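Local coordinates for hypothetical protein (Pyrococcus furiosus, PDB 2FZF) that is of unknown function but belongs to the rubrerythrin family of ferritin-like proteins, many of which hold a di-iron site within a four-helix bundle, at residues L25-K30 with A121-K126; L68-Y73 with V82-E87. All blocks are in the same frame, centred on the assembly; numbering follows the deposited sequence.

In the fold
Contact 1 pairs helix 21-44 with helix 103-129 in the interior, whereas contact 2 is where the loop after helix 63-76 lies against that helix at the surface. The centre of contact 1 lies about 9 Å from the centre of the chain, that of contact 2 about 14 Å. Their centres are about 9 Å apart and they touch directly. Leu-69 CD1 reaches Ala-28 CB and Tyr-124 OH, both at 3.6 Å, and Pro-85 CG meets Met-27 CG at 3.4 Å, so residues 25-30 are packed against both segments of contact 2. In many ferritin-like relatives a di-iron site lies inside the bundle; here contact 1 faces the interior, and contact 2 is more peripheral.

Contact 1 of 2, residues L25-K30 with A121-K126; sequences LGMAIK and AEFYLK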
ATOM      1  N   LEU A  25      -4.451  16.125  17.233  1.00 41.08           N
ATOM      2  CA  LEU A  25      -3.424  15.129  17.493  1.00 40.45           C
ATOM      3  C   LEU A  25      -3.936  14.077  18.474  1.00 40.97           C
ATOM      4  O   LEU A  25      -3.609  12.902  18.339  1.00 44.02           O
ATOM      5  CB  LEU A  25      -2.147  15.771  18.030  1.00 39.81           C
ATOM      6  CG  LEU A  25      -1.309  16.537  17.001  1.00 36.23           C
ATOM      7  CD1 LEU A  25      -0.224  17.259  17.735  1.00 37.39           C
ATOM      8  CD2 LEU A  25      -0.721  15.615  15.966  1.00 34.52           C
ATOM      9  N   GLY A  26      -4.745  14.481  19.450  1.00 39.09           N
ATOM     10  CA  GLY A  26      -5.276  13.502  20.380  1.00 39.23           C
ATOM     11  C   GLY A  26      -6.179  12.512  19.644  1.00 39.78           C
ATOM     12  O   GLY A  26      -6.174  11.311  19.911  1.00 38.60           O
ATOM     13  N   MET A  27      -6.968  13.043  18.714  1.00 41.13           N
ATOM     14  CA  MET A  27      -7.875  12.249  17.897  1.00 39.24           C
ATOM     15  C   MET A  27      -7.071  11.230  17.109  1.00 36.21           C
ATOM     16  O   MET A  27      -7.423  10.048  17.073  1.00 34.41           O
ATOM     17  CB  MET A  27      -8.644  13.156  16.929  1.00 42.03           C
ATOM     18  CG  MET A  27      -9.781  13.935  17.577  1.00 47.87           C
ATOM     19  SD  MET A  27     -10.865  14.845  16.411  1.00 53.07           S
ATOM     20  CE  MET A  27     -11.069  13.610  15.139  1.00 52.29           C
ATOM     21  N   ALA A  28      -5.996  11.710  16.483  1.00 34.33           N
ATOM     22  CA  ALA A  28      -5.091  10.876  15.679  1.00 34.49           C
ATOM     23  C   ALA A  28      -4.584   9.700  16.498  1.00 33.86           C
ATOM     24  O   ALA A  28      -4.707   8.551  16.090  1.00 32.56           O
ATOM     25  CB  ALA A  28      -3.923  11.705  15.194  1.00 32.40           C
ATOM     26  N   ILE A  29      -4.016  10.007  17.658  1.00 34.16           N
ATOM     27  CA  ILE A  29      -3.511   8.983  18.549  1.00 35.15           C
ATOM     28  C   ILE A  29      -4.628   7.985  18.847  1.00 37.09           C
ATOM     29  O   ILE A  29      -4.435   6.771  18.742  1.00 39.57           O
ATOM     30  CB  ILE A  29      -3.034   9.582  19.882  1.00 33.18           C
ATOM     31  CG1 ILE A  29      -1.909  10.598  19.635  1.00 32.10           C
ATOM     32  CG2 ILE A  29      -2.572   8.473  20.804  1.00 31.01           C
ATOM     33  CD1 ILE A  29      -1.414  11.291  20.890  1.00 29.57           C
ATOM     34  N   LYS A  30      -5.796   8.507  19.208  1.00 35.84           N
ATOM     35  CA  LYS A  30      -6.939   7.680  19.539  1.00 36.11           C
ATOM     36  C   LYS A  30      -7.292   6.777  18.383  1.00 37.01           C
ATOM     37  O   LYS A  30      -7.583   5.597  18.569  1.00 36.58           O
ATOM     38  CB  LYS A  30      -8.143   8.565  19.894  1.00 38.18           C
ATOM     39  CG  LYS A  30      -9.282   7.864  20.624  1.00 42.37           C
ATOM     40  CD  LYS A  30     -10.249   8.880  21.255  1.00 48.54           C
ATOM     41  CE  LYS A  30     -11.313   8.198  22.161  1.00 52.86           C
ATOM     42  NZ  LYS A  30     -12.121   9.177  22.979  1.00 53.41           N
ATOM     43  N   ALA A 121      -5.705   8.964   5.893  1.00 43.32           N
ATOM     44  CA  ALA A 121      -4.696   9.571   5.041  1.00 43.92           C
ATOM     45  C   ALA A 121      -5.137  10.990   4.698  1.00 44.51           C
ATOM     46  O   ALA A 121      -4.324  11.914   4.705  1.00 45.31           O
ATOM     47  CB  ALA A 121      -4.513   8.752   3.768  1.00 45.06           C
ATOM     48  N   GLU A 122      -6.423  11.161   4.402  1.00 43.93           N
ATOM     49  CA  GLU A 122      -6.960  12.477   4.063  1.00 44.70           C
ATOM     50  C   GLU A 122      -6.850  13.419   5.251  1.00 43.49           C
ATOM     51  O   GLU A 122      -6.727  14.639   5.088  1.00 44.01           O
ATOM     52  CB  GLU A 122      -8.415  12.353   3.621  1.00 46.39           C
ATOM     53  CG  GLU A 122      -9.120  13.676   3.394  1.00 52.69           C
ATOM     54  CD  GLU A 122     -10.448  13.512   2.651  1.00 57.47           C
ATOM     55  OE1 GLU A 122     -11.090  12.436   2.817  1.00 56.64           O
ATOM     56  OE2 GLU A 122     -10.848  14.458   1.913  1.00 57.56           O
ATOM     57  N   PHE A 123      -6.889  12.828   6.443  1.00 40.98           N
ATOM     58  CA  PHE A 123      -6.769  13.548   7.712  1.00 39.68           C
ATOM     59  C   PHE A 123      -5.311  14.053   7.840  1.00 39.04           C
ATOM     60  O   PHE A 123      -5.074  15.247   7.999  1.00 37.29           O
ATOM     61  CB  PHE A 123      -7.151  12.589   8.867  1.00 37.83           C
ATOM     62  CG  PHE A 123      -7.166  13.226  10.244  1.00 35.98           C
ATOM     63  CD1 PHE A 123      -5.988  13.380  10.971  1.00 35.58           C
ATOM     64  CD2 PHE A 123      -8.362  13.641  10.825  1.00 34.65           C
ATOM     65  CE1 PHE A 123      -6.002  13.924  12.255  1.00 34.20           C
ATOM     66  CE2 PHE A 123      -8.386  14.185  12.109  1.00 33.70           C
ATOM     67  CZ  PHE A 123      -7.203  14.329  12.824  1.00 32.09           C
ATOM     68  N   TYR A 124      -4.347  13.144   7.729  1.00 38.53           N
ATOM     69  CA  TYR A 124      -2.949  13.508   7.832  1.00 37.20           C
ATOM     70  C   TYR A 124      -2.484  14.458   6.741  1.00 38.69           C
ATOM     71  O   TYR A 124      -1.415  15.073   6.844  1.00 35.69           O
ATOM     72  CB  TYR A 124      -2.089  12.263   7.813  1.00 36.39           C
ATOM     73  CG  TYR A 124      -2.251  11.416   9.034  1.00 35.93           C
ATOM     74  CD1 TYR A 124      -2.124  11.970  10.314  1.00 36.80           C
ATOM     75  CD2 TYR A 124      -2.478  10.049   8.923  1.00 34.53           C
ATOM     76  CE1 TYR A 124      -2.211  11.177  11.452  1.00 36.52           C
ATOM     77  CE2 TYR A 124      -2.570   9.252  10.052  1.00 35.17           C
ATOM     78  CZ  TYR A 124      -2.432   9.816  11.315  1.00 34.94           C
ATOM     79  OH  TYR A 124      -2.466   9.013  12.425  1.00 33.55           O
ATOM     80  N   LEU A 125      -3.280  14.551   5.680  1.00 41.13           N
ATOM     81  CA  LEU A 125      -2.987  15.442   4.559  1.00 44.28           C
ATOM     82  C   LEU A 125      -3.314  16.857   4.995  1.00 46.79           C
ATOM     83  O   LEU A 125      -2.580  17.798   4.694  1.00 46.33           O
ATOM     84  CB  LEU A 125      -3.855  15.085   3.355  1.00 46.10           C
ATOM     85  CG  LEU A 125      -3.152  14.266   2.273  1.00 48.53           C
ATOM     86  CD1 LEU A 125      -4.140  13.877   1.176  1.00 46.52           C
ATOM     87  CD2 LEU A 125      -1.995  15.087   1.718  1.00 48.67           C
ATOM     88  N   LYS A 126      -4.432  16.994   5.705  1.00 49.66           N
ATOM     89  CA  LYS A 126      -4.865  18.289   6.196  1.00 52.78           C
ATOM     90  C   LYS A 126      -3.971  18.725   7.347  1.00 53.88           C
ATOM     91  O   LYS A 126      -3.454  19.843   7.352  1.00 53.55           O
ATOM     92  CB  LYS A 126      -6.326  18.249   6.660  1.00 54.27           C
ATOM     93  CG  LYS A 126      -6.777  19.535   7.388  1.00 60.30           C
ATOM     94  CD  LYS A 126      -6.469  20.829   6.592  1.00 61.61           C
ATOM     95  CE  LYS A 126      -6.601  22.092   7.461  1.00 63.36           C
ATOM     96  NZ  LYS A 126      -7.963  22.250   8.064  1.00 65.33           N
TER
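Met-27 and Ala-28 meet Phe-123 and Tyr-124 in a buried, apolar helix-helix contact of the ferritin-like four-helix bundle. Helix 21-44 and helix 103-129 run nearly antiparallel here, at 153°, with their local axes 11.8 Å apart, and this wide spacing is bridged largely by the two aromatic side chains. A chi1 of -176°, on a CB that already points at the other helix, carries the Phe-123 ring across. Its far rim is met at two corners, CE1 by Ala-28 CB at 4.2 Å and CE2 by Met-27 CE at 4.1 Å. The methionine chain crosses the phenylalanine side chain at about a right angle, and a bend at its last torsion (chi3 43°) brings the terminal methyl to the ring. Tyr-124 comes in beside it, its CE1 lying 4.1 Å from Ala-28 CB, so that one small methyl is shared by both aromatic side chains, approached obliquely by each. Beyond it, Tyr-124 OH hydrogen-bonds Glu-32, one turn further along helix 21-44, while Leu-69 and residues of helix 134-164, among them Leu-143, pack on the tyrosine. The interface between the two segments is therefore purely van der Waals in character, and the buried phenol, hydrogen-bonded to the Glu-32 side chain just outside it, adds a polar tie between the same two helices; that hydrogen bond probably limits the ring's freedom to shift.

Contact 2 of 2, residues L68-Y73 with V82-E87; sequences LLRKLY and VVFPKE
Tyr-73 offers one face of its ring to Val-82 in a CH-pi contact that joins helix 63-76 of the ferritin-like bundle to the long connection leading on to helix 103-129. Val-82 CG2 sits over the ring centre, 4.1 Å from the centroid of the Tyr-73 ring and 11° off the ring normal. Tyr-73 takes the chi1 (-171°) that turns its ring away from the backbone N and out to the loop, and its OH passes beyond Val-82 to lie 3.5 Å from Val-83 CG1. Arg-70, one turn earlier, crosses Val-82 at about a right angle, and its NH2 lies 3.7 Å from the Val-82 CG2 that also rests on the ring. The other amino group of this guanidinium, NH1, forms a salt bridge with Glu-66 of the same helix. Phe-77 and Leu-25 also pack on Tyr-73. With an alanine in place of Tyr-73, Val-82 CG2 would probably lose the ring it rests on, and a gap would be likely between helix and loop. Phe-84 lies further along the loop: Val-82 CG1 stands over one face of its ring, offset toward the rim, and Arg-70 NH2 approaches the ring edge, 4.0 Å from Phe-84 CZ.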
ATOM      1  N   LEU A  68       4.844   7.384  17.244  1.00 44.40           N
ATOM      2  CA  LEU A  68       5.327   8.499  16.431  1.00 43.32           C
ATOM      3  C   LEU A  68       4.543   9.776  16.711  1.00 41.65           C
ATOM      4  O   LEU A  68       5.112  10.867  16.800  1.00 42.33           O
ATOM      5  CB  LEU A  68       5.235   8.178  14.933  1.00 43.82           C
ATOM      6  CG  LEU A  68       6.231   7.159  14.345  1.00 45.47           C
ATOM      7  CD1 LEU A  68       6.209   7.267  12.826  1.00 42.97           C
ATOM      8  CD2 LEU A  68       7.646   7.425  14.860  1.00 43.61           C
ATOM      9  N   LEU A  69       3.233   9.639  16.851  1.00 39.28           N
ATOM     10  CA  LEU A  69       2.379  10.783  17.111  1.00 36.98           C
ATOM     11  C   LEU A  69       2.590  11.314  18.515  1.00 37.02           C
ATOM     12  O   LEU A  69       2.611  12.522  18.721  1.00 37.98           O
ATOM     13  CB  LEU A  69       0.910  10.395  16.938  1.00 34.66           C
ATOM     14  CG  LEU A  69       0.358  10.166  15.537  1.00 28.61           C
ATOM     15  CD1 LEU A  69      -1.036   9.602  15.627  1.00 27.98           C
ATOM     16  CD2 LEU A  69       0.359  11.467  14.784  1.00 29.74           C
ATOM     17  N   ARG A  70       2.746  10.403  19.474  1.00 37.08           N
ATOM     18  CA  ARG A  70       2.926  10.774  20.875  1.00 36.02           C
ATOM     19  C   ARG A  70       4.207  11.578  21.013  1.00 37.14           C
ATOM     20  O   ARG A  70       4.324  12.450  21.880  1.00 37.86           O
ATOM     21  CB  ARG A  70       2.978   9.522  21.773  1.00 35.82           C
ATOM     22  CG  ARG A  70       1.876   8.512  21.453  1.00 36.67           C
ATOM     23  CD  ARG A  70       1.303   7.747  22.642  1.00 35.33           C
ATOM     24  NE  ARG A  70       0.556   8.592  23.574  1.00 38.67           N
ATOM     25  CZ  ARG A  70      -0.538   8.213  24.241  1.00 37.70           C
ATOM     26  NH1 ARG A  70      -1.041   6.995  24.078  1.00 34.75           N
ATOM     27  NH2 ARG A  70      -1.115   9.048  25.100  1.00 35.53           N
ATOM     28  N   LYS A  71       5.164  11.284  20.143  1.00 36.51           N
ATOM     29  CA  LYS A  71       6.425  11.989  20.164  1.00 37.06           C
ATOM     30  C   LYS A  71       6.217  13.402  19.670  1.00 38.81           C
ATOM     31  O   LYS A  71       6.706  14.359  20.276  1.00 40.15           O
ATOM     32  CB  LYS A  71       7.468  11.296  19.285  1.00 35.81           C
ATOM     33  CG  LYS A  71       8.790  12.054  19.284  1.00 34.85           C
ATOM     34  CD  LYS A  71       9.922  11.294  18.633  1.00 35.21           C
ATOM     35  CE  LYS A  71      11.167  12.161  18.574  1.00 34.49           C
ATOM     36  NZ  LYS A  71      12.349  11.465  17.995  1.00 36.97           N
ATOM     37  N   LEU A  72       5.493  13.537  18.564  1.00 39.95           N
ATOM     38  CA  LEU A  72       5.232  14.853  18.004  1.00 40.39           C
ATOM     39  C   LEU A  72       4.462  15.683  19.038  1.00 40.70           C
ATOM     40  O   LEU A  72       4.878  16.784  19.377  1.00 41.85           O
ATOM     41  CB  LEU A  72       4.420  14.729  16.706  1.00 40.92           C
ATOM     42  CG  LEU A  72       4.521  15.848  15.647  1.00 40.52           C
ATOM     43  CD1 LEU A  72       3.499  15.601  14.567  1.00 41.42           C
ATOM     44  CD2 LEU A  72       4.272  17.198  16.266  1.00 42.78           C
ATOM     45  N   TYR A  73       3.360  15.143  19.549  1.00 40.13           N
ATOM     46  CA  TYR A  73       2.560  15.857  20.529  1.00 41.44           C
ATOM     47  C   TYR A  73       3.423  16.332  21.690  1.00 41.02           C
ATOM     48  O   TYR A  73       3.154  17.355  22.309  1.00 42.35           O
ATOM     49  CB  TYR A  73       1.430  14.960  21.038  1.00 42.86           C
ATOM     50  CG  TYR A  73       0.400  15.673  21.896  1.00 46.51           C
ATOM     51  CD1 TYR A  73       0.740  16.185  23.160  1.00 47.83           C
ATOM     52  CD2 TYR A  73      -0.924  15.820  21.455  1.00 47.06           C
ATOM     53  CE1 TYR A  73      -0.216  16.822  23.961  1.00 48.78           C
ATOM     54  CE2 TYR A  73      -1.887  16.454  22.253  1.00 46.90           C
ATOM     55  CZ  TYR A  73      -1.524  16.948  23.501  1.00 48.09           C
ATOM     56  OH  TYR A  73      -2.461  17.550  24.299  1.00 48.65           O
ATOM     57  N   VAL A  82      -1.553  14.274  26.893  1.00 56.09           N
ATOM     58  CA  VAL A  82      -2.448  14.160  25.754  1.00 56.91           C
ATOM     59  C   VAL A  82      -3.898  14.235  26.202  1.00 58.05           C
ATOM     60  O   VAL A  82      -4.278  13.678  27.232  1.00 56.12           O
ATOM     61  CB  VAL A  82      -2.228  12.827  25.001  1.00 56.19           C
ATOM     62  CG1 VAL A  82      -3.160  12.750  23.795  1.00 54.92           C
ATOM     63  CG2 VAL A  82      -0.776  12.709  24.567  1.00 55.83           C
ATOM     64  N   VAL A  83      -4.705  14.936  25.420  1.00 60.31           N
ATOM     65  CA  VAL A  83      -6.123  15.067  25.716  1.00 62.94           C
ATOM     66  C   VAL A  83      -6.956  14.496  24.560  1.00 62.66           C
ATOM     67  O   VAL A  83      -6.762  14.862  23.403  1.00 63.54           O
ATOM     68  CB  VAL A  83      -6.508  16.552  25.951  1.00 64.67           C
ATOM     69  CG1 VAL A  83      -5.936  17.439  24.834  1.00 63.20           C
ATOM     70  CG2 VAL A  83      -8.029  16.680  26.019  1.00 65.31           C
ATOM     71  N   PHE A  84      -7.877  13.595  24.874  1.00 61.98           N
ATOM     72  CA  PHE A  84      -8.715  13.004  23.843  1.00 61.53           C
ATOM     73  C   PHE A  84     -10.130  13.575  23.837  1.00 62.15           C
ATOM     74  O   PHE A  84     -10.889  13.410  24.804  1.00 63.03           O
ATOM     75  CB  PHE A  84      -8.790  11.479  24.013  1.00 60.55           C
ATOM     76  CG  PHE A  84      -7.450  10.804  23.995  1.00 60.33           C
ATOM     77  CD1 PHE A  84      -6.826  10.443  25.182  1.00 59.51           C
ATOM     78  CD2 PHE A  84      -6.780  10.590  22.788  1.00 58.70           C
ATOM     79  CE1 PHE A  84      -5.560   9.882  25.170  1.00 59.80           C
ATOM     80  CE2 PHE A  84      -5.513  10.029  22.766  1.00 57.39           C
ATOM     81  CZ  PHE A  84      -4.898   9.676  23.957  1.00 59.06           C
ATOM     82  N   PRO A  85     -10.503  14.272  22.753  1.00 61.20           N
ATOM     83  CA  PRO A  85     -11.849  14.840  22.667  1.00 61.42           C
ATOM     84  C   PRO A  85     -12.892  13.726  22.490  1.00 62.33           C
ATOM     85  O   PRO A  85     -12.573  12.654  21.976  1.00 63.74           O
ATOM     86  CB  PRO A  85     -11.750  15.772  21.456  1.00 60.73           C
ATOM     87  CG  PRO A  85     -10.697  15.136  20.615  1.00 59.64           C
ATOM     88  CD  PRO A  85      -9.668  14.714  21.623  1.00 60.21           C
ATOM     89  N   LYS A  86     -14.126  13.972  22.921  1.00 62.28           N
ATOM     90  CA  LYS A  86     -15.184  12.974  22.791  1.00 61.93           C
ATOM     91  C   LYS A  86     -15.497  12.721  21.320  1.00 60.78           C
ATOM     92  O   LYS A  86     -15.718  11.587  20.906  1.00 61.28           O
ATOM     93  CB  LYS A  86     -16.461  13.440  23.509  1.00 64.19           C
ATOM     94  CG  LYS A  86     -16.351  13.545  25.034  1.00 66.47           C
ATOM     95  CD  LYS A  86     -16.441  14.989  25.531  1.00 67.66           C
ATOM     96  CE  LYS A  86     -17.832  15.584  25.306  1.00 67.78           C
ATOM     97  NZ  LYS A  86     -17.952  17.007  25.772  1.00 67.17           N
ATOM     98  N   GLU A  87     -15.512  13.784  20.530  1.00 59.76           N
ATOM     99  CA  GLU A  87     -15.821  13.644  19.123  1.00 59.64           C
ATOM    100  C   GLU A  87     -14.658  13.007  18.360  1.00 58.72           C
ATOM    101  O   GLU A  87     -13.532  12.900  18.864  1.00 58.77           O
ATOM    102  CB  GLU A  87     -16.186  15.012  18.520  1.00 61.05           C
ATOM    103  CG  GLU A  87     -17.382  15.758  19.193  1.00 63.83           C
ATOM    104  CD  GLU A  87     -18.750  15.051  19.071  1.00 65.93           C
ATOM    105  OE1 GLU A  87     -19.115  14.573  17.966  1.00 65.19           O
ATOM    106  OE2 GLU A  87     -19.477  14.996  20.092  1.00 66.36           O
TER